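Local coordinates for protein Two-component sensor histidine kinase (Nostoc sp., PDB 3OLO) that probably serves as the sensory PAS domain of a histidine kinase, passing a signal on to the kinase part that phosphorylates itself on histidine, at residues E71-K76 / M97-L102; C43-Y48 / F93-S98. All blocks are in the same frame, centred on the assembly; numbering follows the deposited sequence.

Interaction 1 (E71-K76 / M97-L102); sequences EEIRQK and MSLTFL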
ATOM      1  N   GLU A  71       3.044  23.743 -10.907  1.00 87.33           N
ATOM      2  CA  GLU A  71       1.780  24.067 -11.554  1.00 95.78           C
ATOM      3  C   GLU A  71       1.477  23.040 -12.632  1.00 85.48           C
ATOM      4  O   GLU A  71       0.416  22.417 -12.633  1.00 85.60           O
ATOM      5  CB  GLU A  71       1.824  25.455 -12.178  1.00103.98           C
ATOM      6  CG  GLU A  71       0.564  25.790 -12.957  1.00110.28           C
ATOM      7  CD  GLU A  71      -0.199  26.957 -12.364  1.00114.15           C
ATOM      8  OE1 GLU A  71       0.284  27.543 -11.370  1.00116.10           O
ATOM      9  OE2 GLU A  71      -1.284  27.285 -12.893  1.00108.74           O
ATOM     10  N   GLU A  72       2.417  22.873 -13.552  1.00 72.13           N
ATOM     11  CA  GLU A  72       2.280  21.883 -14.609  1.00 71.98           C
ATOM     12  C   GLU A  72       2.121  20.470 -14.044  1.00 62.70           C
ATOM     13  O   GLU A  72       1.392  19.656 -14.602  1.00 59.64           O
ATOM     14  CB  GLU A  72       3.484  21.940 -15.544  1.00 74.90           C
ATOM     15  CG  GLU A  72       3.745  20.640 -16.276  1.00 82.29           C
ATOM     16  CD  GLU A  72       4.810  20.781 -17.341  1.00 95.14           C
ATOM     17  OE1 GLU A  72       5.026  19.810 -18.096  1.00100.63           O
ATOM     18  OE2 GLU A  72       5.430  21.865 -17.425  1.00 97.21           O
ATOM     19  N   ILE A  73       2.801  20.177 -12.942  1.00 54.53           N
ATOM     20  CA  ILE A  73       2.669  18.869 -12.300  1.00 60.43           C
ATOM     21  C   ILE A  73       1.205  18.602 -11.943  1.00 64.65           C
ATOM     22  O   ILE A  73       0.651  17.559 -12.285  1.00 66.50           O
ATOM     23  CB  ILE A  73       3.521  18.761 -11.009  1.00 57.05           C
ATOM     24  CG1 ILE A  73       5.023  18.856 -11.324  1.00 64.50           C
ATOM     25  CG2 ILE A  73       3.197  17.470 -10.256  1.00 54.16           C
ATOM     26  CD1 ILE A  73       5.437  18.196 -12.622  1.00 69.37           C
ATOM     27  N   ARG A  74       0.585  19.559 -11.262  1.00 66.74           N
ATOM     28  CA  ARG A  74      -0.790  19.423 -10.801  1.00 66.87           C
ATOM     29  C   ARG A  74      -1.742  19.181 -11.959  1.00 73.65           C
ATOM     30  O   ARG A  74      -2.614  18.315 -11.887  1.00 85.57           O
ATOM     31  CB  ARG A  74      -1.207  20.679 -10.044  1.00 67.94           C
ATOM     32  CG  ARG A  74      -0.458  20.871  -8.743  1.00 68.12           C
ATOM     33  CD  ARG A  74      -0.668  22.257  -8.174  1.00 73.99           C
ATOM     34  NE  ARG A  74      -0.787  22.219  -6.720  1.00 85.75           N
ATOM     35  CZ  ARG A  74      -0.408  23.197  -5.906  1.00 91.74           C
ATOM     36  NH1 ARG A  74       0.131  24.310  -6.389  1.00 98.62           N
ATOM     37  NH2 ARG A  74      -0.563  23.057  -4.599  1.00 88.34           N
ATOM     38  N   GLN A  75      -1.571  19.950 -13.028  1.00 63.91           N
ATOM     39  CA  GLN A  75      -2.431  19.821 -14.194  1.00 61.15           C
ATOM     40  C   GLN A  75      -2.340  18.428 -14.802  1.00 64.07           C
ATOM     41  O   GLN A  75      -3.336  17.904 -15.300  1.00 61.57           O
ATOM     42  CB  GLN A  75      -2.075  20.883 -15.226  1.00 60.46           C
ATOM     43  CG  GLN A  75      -2.624  22.243 -14.867  1.00 64.23           C
ATOM     44  CD  GLN A  75      -1.844  23.371 -15.489  1.00 64.44           C
ATOM     45  OE1 GLN A  75      -1.375  23.267 -16.622  1.00 58.80           O
ATOM     46  NE2 GLN A  75      -1.690  24.462 -14.747  1.00 66.52           N
ATOM     47  N   LYS A  76      -1.148  17.834 -14.750  1.00 69.52           N
ATOM     48  CA  LYS A  76      -0.927  16.482 -15.262  1.00 64.84           C
ATOM     49  C   LYS A  76      -1.807  15.482 -14.513  1.00 65.22           C
ATOM     50  O   LYS A  76      -2.411  14.597 -15.120  1.00 73.13           O
ATOM     51  CB  LYS A  76       0.551  16.096 -15.138  1.00 62.36           C
ATOM     52  CG  LYS A  76       1.505  16.931 -16.008  1.00 58.13           C
ATOM     53  CD  LYS A  76       1.432  16.527 -17.475  1.00 63.60           C
ATOM     54  CE  LYS A  76       1.952  17.626 -18.397  1.00 72.50           C
ATOM     55  NZ  LYS A  76       1.399  17.506 -19.785  1.00 70.50           N
HETATM   56  N   MSE A  97       9.685   9.622  -8.118  1.00 34.06           N
HETATM   57  CA  MSE A  97       8.388   9.813  -7.476  1.00 35.49           C
HETATM   58  C   MSE A  97       7.279   9.637  -8.494  1.00 37.71           C
HETATM   59  O   MSE A  97       7.365  10.176  -9.592  1.00 36.06           O
HETATM   60  CB  MSE A  97       8.254  11.239  -6.932  1.00 30.25           C
HETATM   61  CG  MSE A  97       9.059  11.593  -5.735  1.00 33.85           C
HETATM   62 SE   MSE A  97       8.819  13.522  -5.327  0.71 42.71          SE
HETATM   63  CE  MSE A  97       7.044  13.517  -4.574  1.00 30.70           C
ATOM     64  N   SER A  98       6.232   8.910  -8.114  1.00 36.38           N
ATOM     65  CA  SER A  98       4.996   8.838  -8.892  1.00 34.54           C
ATOM     66  C   SER A  98       3.869   9.475  -8.088  1.00 35.94           C
ATOM     67  O   SER A  98       3.618   9.101  -6.946  1.00 33.37           O
ATOM     68  CB  SER A  98       4.644   7.392  -9.224  1.00 35.42           C
ATOM     69  OG  SER A  98       5.534   6.872 -10.191  1.00 39.54           O
ATOM     70  N   LEU A  99       3.211  10.463  -8.673  1.00 32.69           N
ATOM     71  CA  LEU A  99       2.161  11.183  -7.982  1.00 34.45           C
ATOM     72  C   LEU A  99       0.830  10.938  -8.649  1.00 33.39           C
ATOM     73  O   LEU A  99       0.748  10.906  -9.873  1.00 33.90           O
ATOM     74  CB  LEU A  99       2.410  12.675  -8.033  1.00 42.40           C
ATOM     75  CG  LEU A  99       3.670  13.189  -7.374  1.00 52.88           C
ATOM     76  CD1 LEU A  99       4.815  13.207  -8.376  1.00 55.22           C
ATOM     77  CD2 LEU A  99       3.372  14.572  -6.841  1.00 53.89           C
ATOM     78  N   THR A 100      -0.200  10.791  -7.822  1.00 28.89           N
ATOM     79  CA  THR A 100      -1.583  10.802  -8.254  1.00 34.46           C
ATOM     80  C   THR A 100      -2.328  11.809  -7.390  1.00 35.02           C
ATOM     81  O   THR A 100      -2.278  11.722  -6.172  1.00 32.39           O
ATOM     82  CB  THR A 100      -2.229   9.441  -8.038  1.00 40.33           C
ATOM     83  OG1 THR A 100      -1.427   8.426  -8.652  1.00 46.30           O
ATOM     84  CG2 THR A 100      -3.628   9.417  -8.626  1.00 43.54           C
ATOM     85  N   PHE A 101      -3.031  12.755  -8.003  1.00 37.17           N
ATOM     86  CA  PHE A 101      -3.792  13.722  -7.222  1.00 40.54           C
ATOM     87  C   PHE A 101      -5.227  13.267  -7.059  1.00 43.48           C
ATOM     88  O   PHE A 101      -5.830  12.751  -7.987  1.00 39.95           O
ATOM     89  CB  PHE A 101      -3.734  15.099  -7.857  1.00 36.65           C
ATOM     90  CG  PHE A 101      -2.382  15.718  -7.785  1.00 39.93           C
ATOM     91  CD1 PHE A 101      -1.445  15.482  -8.783  1.00 47.50           C
ATOM     92  CD2 PHE A 101      -2.028  16.515  -6.707  1.00 42.98           C
ATOM     93  CE1 PHE A 101      -0.177  16.044  -8.711  1.00 48.64           C
ATOM     94  CE2 PHE A 101      -0.769  17.087  -6.632  1.00 44.34           C
ATOM     95  CZ  PHE A 101       0.158  16.850  -7.637  1.00 46.85           C
ATOM     96  N   LEU A 102      -5.759  13.469  -5.861  1.00 48.83           N
ATOM     97  CA  LEU A 102      -7.080  12.988  -5.508  1.00 47.41           C
ATOM     98  C   LEU A 102      -7.804  14.056  -4.710  1.00 46.86           C
ATOM     99  O   LEU A 102      -7.175  14.933  -4.119  1.00 43.12           O
ATOM    100  CB  LEU A 102      -6.954  11.728  -4.661  1.00 49.72           C
ATOM    101  CG  LEU A 102      -6.249  10.575  -5.369  1.00 55.02           C
ATOM    102  CD1 LEU A 102      -6.132   9.373  -4.456  1.00 50.87           C
ATOM    103  CD2 LEU A 102      -6.993  10.212  -6.642  1.00 59.06           C
TER
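Helix 71-76 crosses strand 97-102 at 69°, with the two axes 8.7 Å apart at their closest, and Ile73 and Arg74 meet Leu99 and Phe101. This is helix-on-sheet packing of the PAS fold: a short helix from the segment joining the two halves of the antiparallel sheet lies against one face of strand 92-104. Along the strand, alternate residues turn to the helix, which suits the large apolar side chains of Leu99 and Phe101, both buried. Phe101 contributes the largest share of the buried area. Its CG lies anti to its own carbonyl carbon (chi1 -69°), and the ring extends to the helix backbone. Arg74 CA sits over one face of the ring, 4.0 Å from Phe101 CE1, while the methylene CG of Arg74 comes within 4.2 Å of Phe101 CZ; an arginine suits this border because its aliphatic part can pack while the guanidinium leads away, with a weak, long ion pair to Asp31. Trp33 also touches both Arg74 and Phe101. The CG2 methyl of beta-branched Ile73 lies 4.0 Å from Phe101 CE1. The same methyl meets Leu99 more loosely, with Ile73 CG2 4.5 Å from Leu99 CD2.

Interaction 2 (C43-Y48 / F93-S98); sequences CRMTEY and FLVEMS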
ATOM      1  N   CYS A  43       9.513   6.417   6.310  1.00 22.54           N
ATOM      2  CA  CYS A  43      10.314   6.780   7.475  1.00 25.26           C
ATOM      3  C   CYS A  43      11.725   6.216   7.326  1.00 24.46           C
ATOM      4  O   CYS A  43      12.702   6.924   7.530  1.00 24.26           O
ATOM      5  CB  CYS A  43       9.647   6.282   8.753  1.00 25.70           C
ATOM      6  SG  CYS A  43       7.952   6.889   8.900  1.00 30.19           S
ATOM      7  N   ARG A  44      11.835   4.957   6.915  1.00 21.99           N
ATOM      8  CA  ARG A  44      13.144   4.349   6.733  1.00 28.38           C
ATOM      9  C   ARG A  44      13.985   5.094   5.688  1.00 31.81           C
ATOM     10  O   ARG A  44      15.169   5.348   5.896  1.00 27.39           O
ATOM     11  CB  ARG A  44      13.013   2.878   6.326  1.00 33.34           C
ATOM     12  CG  ARG A  44      14.378   2.224   6.083  1.00 42.54           C
ATOM     13  CD  ARG A  44      14.333   1.068   5.099  1.00 45.43           C
ATOM     14  NE  ARG A  44      15.670   0.816   4.551  1.00 53.03           N
ATOM     15  CZ  ARG A  44      16.159   1.365   3.436  1.00 51.21           C
ATOM     16  NH1 ARG A  44      15.422   2.207   2.702  1.00 38.75           N
ATOM     17  NH2 ARG A  44      17.394   1.062   3.046  1.00 47.91           N
HETATM   18  N   MSE A  45      13.377   5.442   4.563  1.00 24.44           N
HETATM   19  CA  MSE A  45      14.121   6.039   3.459  1.00 28.26           C
HETATM   20  C   MSE A  45      14.600   7.450   3.796  1.00 27.18           C
HETATM   21  O   MSE A  45      15.747   7.824   3.529  1.00 23.93           O
HETATM   22  CB  MSE A  45      13.245   6.093   2.208  1.00 25.10           C
HETATM   23  CG  MSE A  45      13.905   6.780   1.032  1.00 33.21           C
HETATM   24 SE   MSE A  45      12.693   6.876  -0.525  0.76 36.66          SE
HETATM   25  CE  MSE A  45      11.368   8.088   0.171  1.00 28.06           C
ATOM     26  N   THR A  46      13.711   8.241   4.368  1.00 21.62           N
ATOM     27  CA  THR A  46      14.035   9.622   4.688  1.00 25.81           C
ATOM     28  C   THR A  46      14.785   9.725   6.026  1.00 29.98           C
ATOM     29  O   THR A  46      15.413  10.741   6.308  1.00 30.64           O
ATOM     30  CB  THR A  46      12.766  10.452   4.811  1.00 22.07           C
ATOM     31  OG1 THR A  46      12.014   9.980   5.941  1.00 25.31           O
ATOM     32  CG2 THR A  46      11.923  10.340   3.550  1.00 23.90           C
ATOM     33  N   GLU A  47      14.680   8.676   6.842  1.00 23.32           N
ATOM     34  CA  GLU A  47      15.374   8.561   8.132  1.00 29.33           C
ATOM     35  C   GLU A  47      14.793   9.468   9.199  1.00 28.47           C
ATOM     36  O   GLU A  47      15.404   9.677  10.236  1.00 30.92           O
ATOM     37  CB  GLU A  47      16.882   8.797   7.984  1.00 27.92           C
ATOM     38  CG  GLU A  47      17.484   7.884   6.938  1.00 31.31           C
ATOM     39  CD  GLU A  47      18.973   7.976   6.869  1.00 37.82           C
ATOM     40  OE1 GLU A  47      19.489   9.111   6.793  1.00 36.83           O
ATOM     41  OE2 GLU A  47      19.626   6.911   6.889  1.00 36.35           O
ATOM     42  N   TYR A  48      13.596   9.978   8.942  1.00 30.50           N
ATOM     43  CA  TYR A  48      12.854  10.738   9.932  1.00 31.99           C
ATOM     44  C   TYR A  48      11.795   9.864  10.573  1.00 34.00           C
ATOM     45  O   TYR A  48      11.283   8.945   9.953  1.00 33.80           O
ATOM     46  CB  TYR A  48      12.178  11.924   9.273  1.00 29.83           C
ATOM     47  CG  TYR A  48      13.140  12.995   8.860  1.00 27.58           C
ATOM     48  CD1 TYR A  48      13.541  13.970   9.760  1.00 25.37           C
ATOM     49  CD2 TYR A  48      13.643  13.038   7.566  1.00 24.89           C
ATOM     50  CE1 TYR A  48      14.425  14.955   9.386  1.00 31.23           C
ATOM     51  CE2 TYR A  48      14.521  14.017   7.183  1.00 29.24           C
ATOM     52  CZ  TYR A  48      14.910  14.970   8.100  1.00 25.82           C
ATOM     53  OH  TYR A  48      15.777  15.929   7.713  1.00 27.30           O
ATOM     54  N   PHE A  93      20.334  11.293  -2.229  1.00 33.07           N
ATOM     55  CA  PHE A  93      20.150  10.190  -3.161  1.00 37.89           C
ATOM     56  C   PHE A  93      19.061  10.491  -4.192  1.00 39.63           C
ATOM     57  O   PHE A  93      18.116  11.235  -3.919  1.00 34.65           O
ATOM     58  CB  PHE A  93      19.844   8.890  -2.396  1.00 34.35           C
ATOM     59  CG  PHE A  93      18.706   9.009  -1.410  1.00 33.51           C
ATOM     60  CD1 PHE A  93      18.911   9.578  -0.159  1.00 31.75           C
ATOM     61  CD2 PHE A  93      17.435   8.542  -1.733  1.00 28.35           C
ATOM     62  CE1 PHE A  93      17.875   9.685   0.751  1.00 27.52           C
ATOM     63  CE2 PHE A  93      16.393   8.641  -0.829  1.00 34.83           C
ATOM     64  CZ  PHE A  93      16.607   9.214   0.417  1.00 26.89           C
ATOM     65  N   LEU A  94      19.211   9.921  -5.383  1.00 36.94           N
ATOM     66  CA  LEU A  94      18.209  10.065  -6.430  1.00 31.33           C
ATOM     67  C   LEU A  94      17.034   9.128  -6.177  1.00 37.59           C
ATOM     68  O   LEU A  94      17.224   7.974  -5.794  1.00 35.21           O
ATOM     69  CB  LEU A  94      18.831   9.745  -7.778  1.00 41.90           C
ATOM     70  CG  LEU A  94      18.002  10.076  -9.011  1.00 46.27           C
ATOM     71  CD1 LEU A  94      17.764  11.577  -9.119  1.00 44.12           C
ATOM     72  CD2 LEU A  94      18.713   9.547 -10.243  1.00 51.30           C
ATOM     73  N   VAL A  95      15.824   9.639  -6.384  1.00 38.70           N
ATOM     74  CA  VAL A  95      14.605   8.837  -6.317  1.00 35.57           C
ATOM     75  C   VAL A  95      13.720   9.113  -7.534  1.00 35.48           C
ATOM     76  O   VAL A  95      13.936  10.070  -8.278  1.00 32.48           O
ATOM     77  CB  VAL A  95      13.779   9.148  -5.049  1.00 29.94           C
ATOM     78  CG1 VAL A  95      14.610   8.940  -3.798  1.00 25.77           C
ATOM     79  CG2 VAL A  95      13.260  10.576  -5.084  1.00 35.75           C
ATOM     80  N   GLU A  96      12.722   8.257  -7.716  1.00 34.38           N
ATOM     81  CA  GLU A  96      11.702   8.429  -8.738  1.00 35.26           C
ATOM     82  C   GLU A  96      10.362   8.482  -8.020  1.00 37.38           C
ATOM     83  O   GLU A  96       9.972   7.524  -7.350  1.00 32.68           O
ATOM     84  CB  GLU A  96      11.755   7.264  -9.730  1.00 33.61           C
ATOM     85  CG  GLU A  96      10.602   7.201 -10.713  1.00 43.66           C
ATOM     86  CD  GLU A  96      10.737   6.026 -11.677  1.00 65.99           C
ATOM     87  OE1 GLU A  96      10.106   4.982 -11.435  1.00 62.09           O
ATOM     88  OE2 GLU A  96      11.475   6.136 -12.675  1.00 77.36           O
HETATM   89  N   MSE A  97       9.685   9.622  -8.118  1.00 34.06           N
HETATM   90  CA  MSE A  97       8.388   9.813  -7.476  1.00 35.49           C
HETATM   91  C   MSE A  97       7.279   9.637  -8.494  1.00 37.71           C
HETATM   92  O   MSE A  97       7.365  10.176  -9.592  1.00 36.06           O
HETATM   93  CB  MSE A  97       8.254  11.239  -6.932  1.00 30.25           C
HETATM   94  CG  MSE A  97       9.059  11.593  -5.735  1.00 33.85           C
HETATM   95 SE   MSE A  97       8.819  13.522  -5.327  0.71 42.71          SE
HETATM   96  CE  MSE A  97       7.044  13.517  -4.574  1.00 30.70           C
ATOM     97  N   SER A  98       6.232   8.910  -8.114  1.00 36.38           N
ATOM     98  CA  SER A  98       4.996   8.838  -8.892  1.00 34.54           C
ATOM     99  C   SER A  98       3.869   9.475  -8.088  1.00 35.94           C
ATOM    100  O   SER A  98       3.618   9.101  -6.946  1.00 33.37           O
ATOM    101  CB  SER A  98       4.644   7.392  -9.224  1.00 35.42           C
ATOM    102  OG  SER A  98       5.534   6.872 -10.191  1.00 39.54           O
TER
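Met45, a selenomethionine near the end of helix 40-46, reaches across to Phe93 and Val95 on strand 92-104, at the concave face of the PAS-fold sheet where the short helices pack. From CA, the bond to CB is directed toward the strand, and with CG anti to the backbone N (chi1 176°) the chain runs out extended. CG is the first atom to touch, 3.6 Å from Phe93 CE2 and nearly as close to Phe93 CZ. Next comes SE, which lies beside the ring and not above it: it is 5.4 Å from the centroid of the Phe93 ring and 81° off the ring normal, a Met-aromatic contact at the edge. Met45 SE also lies 4.3 Å from Val95 CG1. At the last bond the chain bends (chi3 67°), turning the CE methyl out of the line of the extended chain. The long, flexible, unbranched chain of a methionine suits this position, since one residue can serve both a flat ring and a methyl of beta-branched Val95. Tyr85 and Val114, on the two strands flanking 92-104, touch Met45 as well. Just beyond the helix, Glu47 takes a positive phi, and its carboxylate forms a salt bridge with Arg91, joining the helix end to the turn that leads into the strand. The Phe93 ring also reaches the helix backbone, where Met45 O lies 3.5 Å from Phe93 CZ.

Overall arrangement
Both contacts set a short helix against strand 92-104, their centres about 18 Å apart, and the strand segments share Met97 and Ser98. Both are largely buried and neither has a hydrogen bond between its segments. Interaction 1, centred about 12 Å from the chain centre, joins a branched aliphatic residue to leucine and phenylalanine and is bordered by the stem of partly exposed Arg74; Asn21 of the second subunit packs nearby on Thr100 and Leu102. Interaction 2, about 9 Å from the centre, sets an unbranched selenomethionine chain beside a valine and the edge of partly exposed Phe93, and no other chain of the assembly touches it. In each, a strand phenylalanine approaches a helix carbonyl.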